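Local atomic coordinates of DNA polymerase (Bacillus phage phi29, PDB entry 2PY5), a protein that replicates the viral DNA by protein-primed, highly processive strand-displacement synthesis and proofreads it with a 3'-5' exonuclease. Residues L123-F128 against G191-K196; D365-I370 against Q380-M385; F181-D186 against G376-L381. The protein carries 2 engineered substitutions. All blocks are in the same frame, centred on the assembly; numbering follows the deposited sequence.

Contact 1: residues L123-F128 against G191-K196; sequences LKKLPF and GSDSLK. With nucleotides of chain A; nucleotides of chain C.
Lys125 and Asp193 form a salt bridge between the exonuclease domain of this B-family polymerase and helix 190-202. Most of that helix lies in the region 192-229, which is involved in DNA binding and in coordinating synthesis with degradation. Lys125 belongs to a short, weakly bonded helical turn, and the chain from Leu126 on is loop. Asp193 lies in the first turns of its helix. The tight part is this one pair. NZ of Lys125 stands 2.7 Å from OD2 of Asp193 and meets its syn lone pair, the one facing OD1. The two side chains cross at about a right angle. Bends at chi2 (-105°) and chi3 (55°) carry the lysine end across to the acid. The ammonium group also donates to the carbonyl oxygens of Arg187 and Leu185, so the buried charge has three acceptors. With OD2 held by Lys125 and OD1 by the backbone N-H of Arg187, the carboxylate is gripped at both oxygens, which limits its rotation.

Away from this pair the two segments hardly meet. Their nearest CA atoms, those of Lys125 and Gly191, are 8.4 Å apart. Here both segments turn to DNA. Leu123, which binds single-stranded DNA and is essential for exonucleolysis, lays CD1 against C5' of nucleotide DT5 of chain A at 3.8 Å. Ser192 serves a different DNA strand. Its OG is swung anti to the backbone N (chi1 -170°) and bonded to NE of Arg187. The same OG donates to the phosphate oxygen OP1 of nucleotide DA3 of chain C at 2.7 Å.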
# COMPACT_ATOMS: atom_id res chain seq x y z
N LEU F 123 -6.40 9.15 4.28
CA LEU F 123 -6.01 7.86 3.68
C LEU F 123 -4.55 7.50 3.98
O LEU F 123 -4.17 6.30 4.02
CB LEU F 123 -6.25 7.85 2.17
CG LEU F 123 -6.10 6.51 1.45
CD1 LEU F 123 -7.06 5.45 1.94
CD2 LEU F 123 -6.28 6.72 -0.06
N LYS F 124 -3.71 8.52 4.21
CA LYS F 124 -2.30 8.27 4.54
C LYS F 124 -2.16 7.77 5.99
O LYS F 124 -1.19 7.08 6.33
CB LYS F 124 -1.47 9.54 4.32
CG LYS F 124 -1.47 10.04 2.86
CD LYS F 124 -0.64 9.17 1.95
CE LYS F 124 -0.65 9.71 0.52
NZ LYS F 124 -1.99 9.63 -0.11
N LYS F 125 -3.11 8.17 6.83
CA LYS F 125 -3.19 7.75 8.23
C LYS F 125 -3.87 6.38 8.39
O LYS F 125 -3.43 5.56 9.20
CB LYS F 125 -3.98 8.80 9.00
CG LYS F 125 -3.29 10.14 9.10
CD LYS F 125 -2.72 10.40 10.46
CE LYS F 125 -1.79 9.30 10.92
NZ LYS F 125 -1.07 9.57 12.19
N LEU F 126 -4.93 6.17 7.62
CA LEU F 126 -5.82 5.03 7.71
C LEU F 126 -5.98 4.49 6.28
O LEU F 126 -6.91 4.86 5.57
CB LEU F 126 -7.16 5.48 8.31
CG LEU F 126 -7.08 6.05 9.74
CD1 LEU F 126 -8.37 6.85 10.06
CD2 LEU F 126 -6.82 4.95 10.76
N PRO F 127 -5.03 3.65 5.83
CA PRO F 127 -4.97 3.25 4.41
C PRO F 127 -5.99 2.17 3.99
O PRO F 127 -5.63 1.08 3.54
CB PRO F 127 -3.52 2.77 4.27
CG PRO F 127 -3.22 2.18 5.62
CD PRO F 127 -3.87 3.13 6.59
N PHE F 128 -7.27 2.50 4.13
CA PHE F 128 -8.38 1.61 3.80
C PHE F 128 -9.54 2.47 3.38
O PHE F 128 -9.59 3.63 3.77
CB PHE F 128 -8.82 0.77 5.01
CG PHE F 128 -7.68 0.26 5.83
CD1 PHE F 128 -7.24 0.97 6.94
CD2 PHE F 128 -7.07 -0.93 5.51
CE1 PHE F 128 -6.17 0.49 7.71
CE2 PHE F 128 -6.01 -1.43 6.27
CZ PHE F 128 -5.57 -0.70 7.37
N GLY F 191 3.25 5.17 8.08
CA GLY F 191 4.66 4.82 8.08
C GLY F 191 5.49 5.73 8.98
O GLY F 191 6.46 5.27 9.61
N SER F 192 5.16 7.01 9.00
CA SER F 192 5.86 7.97 9.84
C SER F 192 5.63 7.60 11.30
O SER F 192 6.57 7.65 12.10
CB SER F 192 5.38 9.38 9.54
OG SER F 192 6.18 10.35 10.15
N ASP F 193 4.42 7.16 11.62
CA ASP F 193 4.10 6.74 13.00
C ASP F 193 4.94 5.51 13.36
O ASP F 193 5.52 5.42 14.48
CB ASP F 193 2.62 6.40 13.19
CG ASP F 193 1.71 7.60 13.16
OD1 ASP F 193 2.09 8.65 13.67
OD2 ASP F 193 0.56 7.45 12.68
N SER F 194 5.01 4.57 12.45
CA SER F 194 5.76 3.33 12.68
C SER F 194 7.23 3.62 12.93
O SER F 194 7.84 3.11 13.86
CB SER F 194 5.64 2.36 11.50
OG SER F 194 4.41 1.68 11.53
N LEU F 195 7.82 4.45 12.08
CA LEU F 195 9.24 4.76 12.23
C LEU F 195 9.54 5.50 13.53
O LEU F 195 10.55 5.23 14.18
CB LEU F 195 9.75 5.55 11.01
CG LEU F 195 11.26 5.81 10.96
CD1 LEU F 195 12.07 4.53 11.01
CD2 LEU F 195 11.63 6.65 9.73
N LYS F 196 8.67 6.44 13.90
CA LYS F 196 8.85 7.19 15.14
C LYS F 196 8.79 6.23 16.32
O LYS F 196 9.61 6.31 17.24
CB LYS F 196 7.80 8.29 15.27
CG LYS F 196 7.96 9.16 16.50
CD LYS F 196 7.21 8.60 17.68
CE LYS F 196 7.12 9.63 18.80
NZ LYS F 196 6.39 9.10 19.97
P DT A 5 -8.38 0.88 -1.66
OP1 DT A 5 -7.46 0.64 -0.52
OP2 DT A 5 -9.25 -0.20 -2.15
O5' DT A 5 -9.31 2.14 -1.28
C5' DT A 5 -8.78 3.24 -0.58
C4' DT A 5 -9.25 4.52 -1.21
O4' DT A 5 -8.61 4.63 -2.48
C3' DT A 5 -10.73 4.60 -1.50
O3' DT A 5 -11.37 5.16 -0.39
C2' DT A 5 -10.82 5.51 -2.72
C1' DT A 5 -9.45 5.37 -3.35
N1 DT A 5 -9.42 4.62 -4.61
C2 DT A 5 -8.88 5.25 -5.69
O2 DT A 5 -8.45 6.40 -5.66
N3 DT A 5 -8.89 4.48 -6.82
C4 DT A 5 -9.34 3.18 -6.95
O4 DT A 5 -9.30 2.60 -8.02
C5 DT A 5 -9.89 2.58 -5.76
C7 DT A 5 -10.42 1.18 -5.79
C6 DT A 5 -9.90 3.32 -4.65
P DA C 3 7.08 12.82 7.50
OP1 DA C 3 6.01 12.44 8.44
OP2 DA C 3 8.52 12.46 7.69
O5' DA C 3 6.68 12.32 6.04
C5' DA C 3 5.32 12.28 5.70
C4' DA C 3 5.21 12.11 4.20
O4' DA C 3 5.76 13.29 3.57
C3' DA C 3 5.99 10.95 3.60
O3' DA C 3 5.12 9.84 3.43
C2' DA C 3 6.44 11.47 2.23
C1' DA C 3 6.47 12.99 2.37
N9 DA C 3 7.76 13.63 2.61
C8 DA C 3 8.70 13.27 3.54
N7 DA C 3 9.75 14.07 3.59
C5 DA C 3 9.47 15.02 2.62
C6 DA C 3 10.17 16.15 2.16
N6 DA C 3 11.37 16.52 2.64
N1 DA C 3 9.60 16.89 1.18
C2 DA C 3 8.41 16.52 0.69
N3 DA C 3 7.65 15.48 1.05
C4 DA C 3 8.24 14.77 2.02

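Contact 2: residues D365-I370 against Q380-M385; sequences DKWTYI and QLAKLM. With EDO (1,2-ethanediol), chain N.
Trp367 and Met385 meet face-on between two nearly antiparallel helices of the polymerization domain. The segment axes run at 156° and approach to 8.6 Å. CG of Met385 stands over the centre of the six-membered ring of Trp367, 3.7 Å from the centroid, in a CH-pi contact. Bends at chi2 and chi3 (-69° and -73°) fold the methionine back across the indole face. Its CE methyl then lies 3.6 Å from CZ2 of Trp367. SD sits obliquely at 4.7 Å from the same ring centroid, a Met-aromatic contact. The opposite face of the indole carries CE of Lys366 and CD1 of Ile370, both toward the rim.

Plain van der Waals packing centres on Ala382. Its CB touches the carbonyl O of Trp367 at 3.6 Å, and also CE3 of the indole and CG2 of Ile370. The small methyl lets the backbones close to 5.4 Å between the CA atoms of Trp367 and Ala382.

No hydrogen bond joins the two segments. Lys383, which binds nucleotide, directs its CB away from the other helix, and its NZ bonds to OE1 of Gln380. Helices 361-373 and 376-387 pack as a hairpin, with helix 160-182 against Leu381 and Leu384 and helix 190-202 against Met385.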
# COMPACT_ATOMS: atom_id res chain seq x y z
N ASP F 365 7.76 -7.16 19.63
CA ASP F 365 7.18 -7.69 20.87
C ASP F 365 6.11 -6.75 21.43
O ASP F 365 5.04 -7.21 21.83
CB ASP F 365 8.27 -7.92 21.92
CG ASP F 365 9.14 -9.15 21.64
OD1 ASP F 365 8.79 -9.97 20.75
OD2 ASP F 365 10.17 -9.32 22.33
N LYS F 366 6.39 -5.45 21.45
CA LYS F 366 5.47 -4.44 22.01
C LYS F 366 4.15 -4.44 21.26
O LYS F 366 3.09 -4.56 21.86
CB LYS F 366 6.08 -3.04 21.97
CG LYS F 366 5.11 -1.90 22.39
CD LYS F 366 5.68 -0.52 22.11
CE LYS F 366 4.62 0.58 22.12
NZ LYS F 366 4.26 0.99 23.49
N TRP F 367 4.23 -4.29 19.95
CA TRP F 367 3.02 -4.11 19.16
C TRP F 367 2.28 -5.43 18.93
O TRP F 367 1.06 -5.44 18.80
CB TRP F 367 3.33 -3.34 17.86
CG TRP F 367 3.60 -1.93 18.18
CD1 TRP F 367 4.81 -1.30 18.24
CD2 TRP F 367 2.62 -0.96 18.55
NE1 TRP F 367 4.64 0.02 18.58
CE2 TRP F 367 3.30 0.25 18.79
CE3 TRP F 367 1.23 -0.99 18.69
CZ2 TRP F 367 2.64 1.42 19.18
CZ3 TRP F 367 0.57 0.16 19.06
CH2 TRP F 367 1.27 1.36 19.31
N THR F 368 3.01 -6.55 18.91
CA THR F 368 2.36 -7.86 18.87
C THR F 368 1.56 -8.10 20.16
O THR F 368 0.43 -8.57 20.11
CB THR F 368 3.38 -8.99 18.61
OG1 THR F 368 4.06 -8.75 17.38
CG2 THR F 368 2.69 -10.34 18.53
N TYR F 369 2.12 -7.73 21.32
CA TYR F 369 1.36 -7.86 22.56
C TYR F 369 0.06 -7.06 22.53
O TYR F 369 -1.01 -7.56 22.89
CB TYR F 369 2.19 -7.41 23.76
CG TYR F 369 1.48 -7.60 25.06
CD1 TYR F 369 1.40 -8.86 25.64
CD2 TYR F 369 0.85 -6.54 25.71
CE1 TYR F 369 0.73 -9.06 26.84
CE2 TYR F 369 0.18 -6.73 26.91
CZ TYR F 369 0.12 -7.99 27.47
OH TYR F 369 -0.54 -8.22 28.66
N ILE F 370 0.16 -5.81 22.08
CA ILE F 370 -1.02 -4.95 21.97
C ILE F 370 -2.04 -5.57 20.99
O ILE F 370 -3.23 -5.65 21.30
CB ILE F 370 -0.65 -3.51 21.57
CG1 ILE F 370 0.11 -2.84 22.73
CG2 ILE F 370 -1.91 -2.72 21.21
CD1 ILE F 370 0.79 -1.54 22.35
N GLN F 380 -6.40 -2.90 15.19
CA GLN F 380 -6.05 -2.50 13.82
C GLN F 380 -4.85 -1.58 13.81
O GLN F 380 -4.05 -1.60 12.88
CB GLN F 380 -7.22 -1.75 13.13
CG GLN F 380 -8.52 -2.50 13.08
CD GLN F 380 -8.36 -3.97 12.81
OE1 GLN F 380 -7.77 -4.37 11.80
NE2 GLN F 380 -8.87 -4.80 13.71
N LEU F 381 -4.76 -0.71 14.81
CA LEU F 381 -3.67 0.23 14.88
C LEU F 381 -2.36 -0.49 15.19
O LEU F 381 -1.32 -0.10 14.68
CB LEU F 381 -3.95 1.32 15.90
CG LEU F 381 -5.08 2.26 15.51
CD1 LEU F 381 -5.35 3.17 16.70
CD2 LEU F 381 -4.75 3.07 14.25
N ALA F 382 -2.42 -1.53 16.01
CA ALA F 382 -1.23 -2.34 16.30
C ALA F 382 -0.73 -3.04 15.03
O ALA F 382 0.46 -3.08 14.76
CB ALA F 382 -1.52 -3.36 17.40
N LYS F 383 -1.66 -3.57 14.24
CA LYS F 383 -1.33 -4.17 12.96
C LYS F 383 -0.69 -3.13 12.04
O LYS F 383 0.30 -3.38 11.36
CB LYS F 383 -2.58 -4.75 12.32
CG LYS F 383 -3.14 -5.93 13.11
CD LYS F 383 -4.57 -6.24 12.73
CE LYS F 383 -4.71 -6.71 11.32
NZ LYS F 383 -6.16 -6.95 11.01
N LEU F 384 -1.27 -1.94 12.03
CA LEU F 384 -0.75 -0.86 11.22
C LEU F 384 0.68 -0.50 11.62
O LEU F 384 1.54 -0.30 10.77
CB LEU F 384 -1.69 0.35 11.31
CG LEU F 384 -1.58 1.42 10.24
CD1 LEU F 384 -1.79 0.89 8.82
CD2 LEU F 384 -2.63 2.49 10.57
N MET F 385 0.95 -0.44 12.92
CA MET F 385 2.31 -0.14 13.38
C MET F 385 3.31 -1.22 12.93
O MET F 385 4.41 -0.92 12.47
CB MET F 385 2.34 -0.01 14.91
CG MET F 385 1.71 1.28 15.42
SD MET F 385 2.65 2.75 15.00
CE MET F 385 4.06 2.62 16.11
C1 EDO N . 6.44 -11.07 18.74
O1 EDO N . 6.28 -11.13 20.16
C2 EDO N . 7.22 -12.28 18.28
O2 EDO N . 6.34 -13.41 18.15

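Contact 3: residues F181-D186 against G376-L381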
# COMPACT_ATOMS: atom_id res chain seq x y z
N PHE F 181 -5.05 9.21 17.18
CA PHE F 181 -4.35 10.30 17.86
C PHE F 181 -4.23 10.04 19.35
O PHE F 181 -3.17 10.28 19.96
CB PHE F 181 -5.06 11.65 17.62
CG PHE F 181 -5.09 12.11 16.18
CD1 PHE F 181 -4.17 11.65 15.24
CD2 PHE F 181 -6.05 13.02 15.77
CE1 PHE F 181 -4.22 12.11 13.92
CE2 PHE F 181 -6.09 13.47 14.45
CZ PHE F 181 -5.17 13.02 13.54
N LYS F 182 -5.28 9.49 19.97
CA LYS F 182 -5.22 9.17 21.40
C LYS F 182 -4.17 8.10 21.75
O LYS F 182 -3.69 8.03 22.88
CB LYS F 182 -6.59 8.74 21.92
CG LYS F 182 -7.57 9.89 22.10
CD LYS F 182 -8.93 9.38 22.55
CE LYS F 182 -9.87 10.52 22.96
NZ LYS F 182 -11.21 10.01 23.38
N GLN F 183 -3.83 7.25 20.78
CA GLN F 183 -2.79 6.25 20.94
C GLN F 183 -1.39 6.87 20.81
O GLN F 183 -0.41 6.20 21.08
CB GLN F 183 -2.90 5.15 19.88
CG GLN F 183 -4.20 4.40 19.81
CD GLN F 183 -4.80 4.15 21.15
OE1 GLN F 183 -4.26 3.38 21.94
NE2 GLN F 183 -5.95 4.81 21.43
N GLY F 184 -1.33 8.13 20.38
CA GLY F 184 -0.04 8.81 20.20
C GLY F 184 0.43 8.78 18.76
O GLY F 184 1.53 9.23 18.46
N LEU F 185 -0.42 8.26 17.89
CA LEU F 185 -0.07 8.06 16.49
C LEU F 185 -0.54 9.27 15.69
O LEU F 185 -1.56 9.23 15.01
CB LEU F 185 -0.69 6.75 15.97
CG LEU F 185 -0.03 5.40 16.29
CD1 LEU F 185 1.00 5.41 17.40
CD2 LEU F 185 -1.08 4.32 16.53
N ASP F 186 0.19 10.37 15.81
CA ASP F 186 -0.32 11.64 15.28
C ASP F 186 0.56 12.29 14.22
O ASP F 186 0.41 13.49 13.95
CB ASP F 186 -0.57 12.61 16.43
CG ASP F 186 0.66 12.93 17.19
OD1 ASP F 186 0.53 13.50 18.31
OD2 ASP F 186 1.77 12.60 16.72
N GLY F 376 -10.89 -4.62 17.98
CA GLY F 376 -11.35 -3.52 17.15
C GLY F 376 -10.29 -2.52 16.77
O GLY F 376 -9.22 -2.88 16.28
N ALA F 377 -10.58 -1.24 17.02
CA ALA F 377 -9.73 -0.15 16.59
C ALA F 377 -8.28 -0.27 17.03
O ALA F 377 -7.37 -0.17 16.21
CB ALA F 377 -10.33 1.21 17.03
N ILE F 378 -8.04 -0.49 18.31
CA ILE F 378 -6.67 -0.54 18.81
C ILE F 378 -5.90 -1.73 18.21
O ILE F 378 -4.69 -1.63 17.94
CB ILE F 378 -6.63 -0.54 20.35
CG1 ILE F 378 -7.05 0.85 20.84
CG2 ILE F 378 -5.24 -0.88 20.85
CD1 ILE F 378 -7.22 0.92 22.34
N LYS F 379 -6.60 -2.84 17.99
CA LYS F 379 -5.98 -3.99 17.33
C LYS F 379 -5.54 -3.61 15.92
O LYS F 379 -4.44 -3.94 15.51
CB LYS F 379 -6.93 -5.18 17.25
CG LYS F 379 -6.29 -6.42 16.64
CD LYS F 379 -7.22 -7.59 16.65
CE LYS F 379 -6.52 -8.86 16.25
NZ LYS F 379 -7.35 -10.05 16.57
N GLN F 380 -6.40 -2.90 15.19
CA GLN F 380 -6.05 -2.50 13.82
C GLN F 380 -4.85 -1.58 13.81
O GLN F 380 -4.05 -1.60 12.88
CB GLN F 380 -7.22 -1.75 13.13
CG GLN F 380 -8.52 -2.50 13.08
CD GLN F 380 -8.36 -3.97 12.81
OE1 GLN F 380 -7.77 -4.37 11.80
NE2 GLN F 380 -8.87 -4.80 13.71
N LEU F 381 -4.76 -0.71 14.81
CA LEU F 381 -3.67 0.23 14.88
C LEU F 381 -2.36 -0.49 15.19
O LEU F 381 -1.32 -0.10 14.68
CB LEU F 381 -3.95 1.32 15.90
CG LEU F 381 -5.08 2.26 15.51
CD1 LEU F 381 -5.35 3.17 16.70
CD2 LEU F 381 -4.75 3.07 14.25
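A Schellman motif at the C-terminal end of helix 160-182, in the exonuclease domain, meets helix 376-387 of the polymerization domain here. Gly184 is the first residue to leave helical backbone angles. Its positive phi (98°) would press a CB against the carbonyl O of Gln183. Its N bonds back to the carbonyl O of Phe181. The chain then passes through an inverse gamma turn centred on Leu185. Gln183 and Leu185, on either side of the glycine in sequence, both direct their CB toward the other helix.

Gln183 makes the closest approach. Its CG comes to 3.5 Å from CD1 of Leu381, with the two side chains at about a right angle. The glutamine bends at chi2 (-37°), which lays its amide beside Ile378. OE1 then rests 3.9 Å from CD1 of Ile378, and the amide carbon CD lies 4.0 Å from CG1 of the same isoleucine. These are van der Waals contacts of an amide with an aliphatic side chain. The amide is held from its own helix, where NE2 bonds to the carbonyl O of Ile179. Leu185 adds a looser touch. Its CD2 lies 4.2 Å from CB of Leu381, and the two side chains pass alongside each other, running opposite ways. Ile179, Gln180 and Phe137 also touch Leu381.

Within helix 376-387, the carbonyl O of Gly376 accepts from both the backbone N-H and the NE2 of Gln380. NE2 approaches from above the carbonyl plane, 40° out of it, at 3.2 Å.

No hydrogen bond or salt bridge crosses between the two segments. The fit between the domains here therefore rests on shape, not on charge pairing, and the amide nitrogen of Gln183 is satisfied within its own helix.

The three contacts lie close together where the exonuclease and polymerization domains meet. The centres of contact 1 and contact 2 are about 13 Å apart. Those of contact 1 and contact 3 are about 11 Å apart, and those of contact 2 and contact 3 about 9 Å. Along the chain, contact 1 closes before contact 2 opens, while the segments of contacts 1 and 3 alternate. Contacts 2 and 3 share Gln380 and Leu381. OG of Ser194 probably bonds to O of Met385, linking contacts 1 and 2. NZ of Lys125 bonds to O of Leu185, tying contacts 1 and 3. SD of Met385 packs on CD1 of Leu185. Hydrogen bonds and packing together connect helix 376-387, which carries nucleotide-site residues, with the exonuclease side.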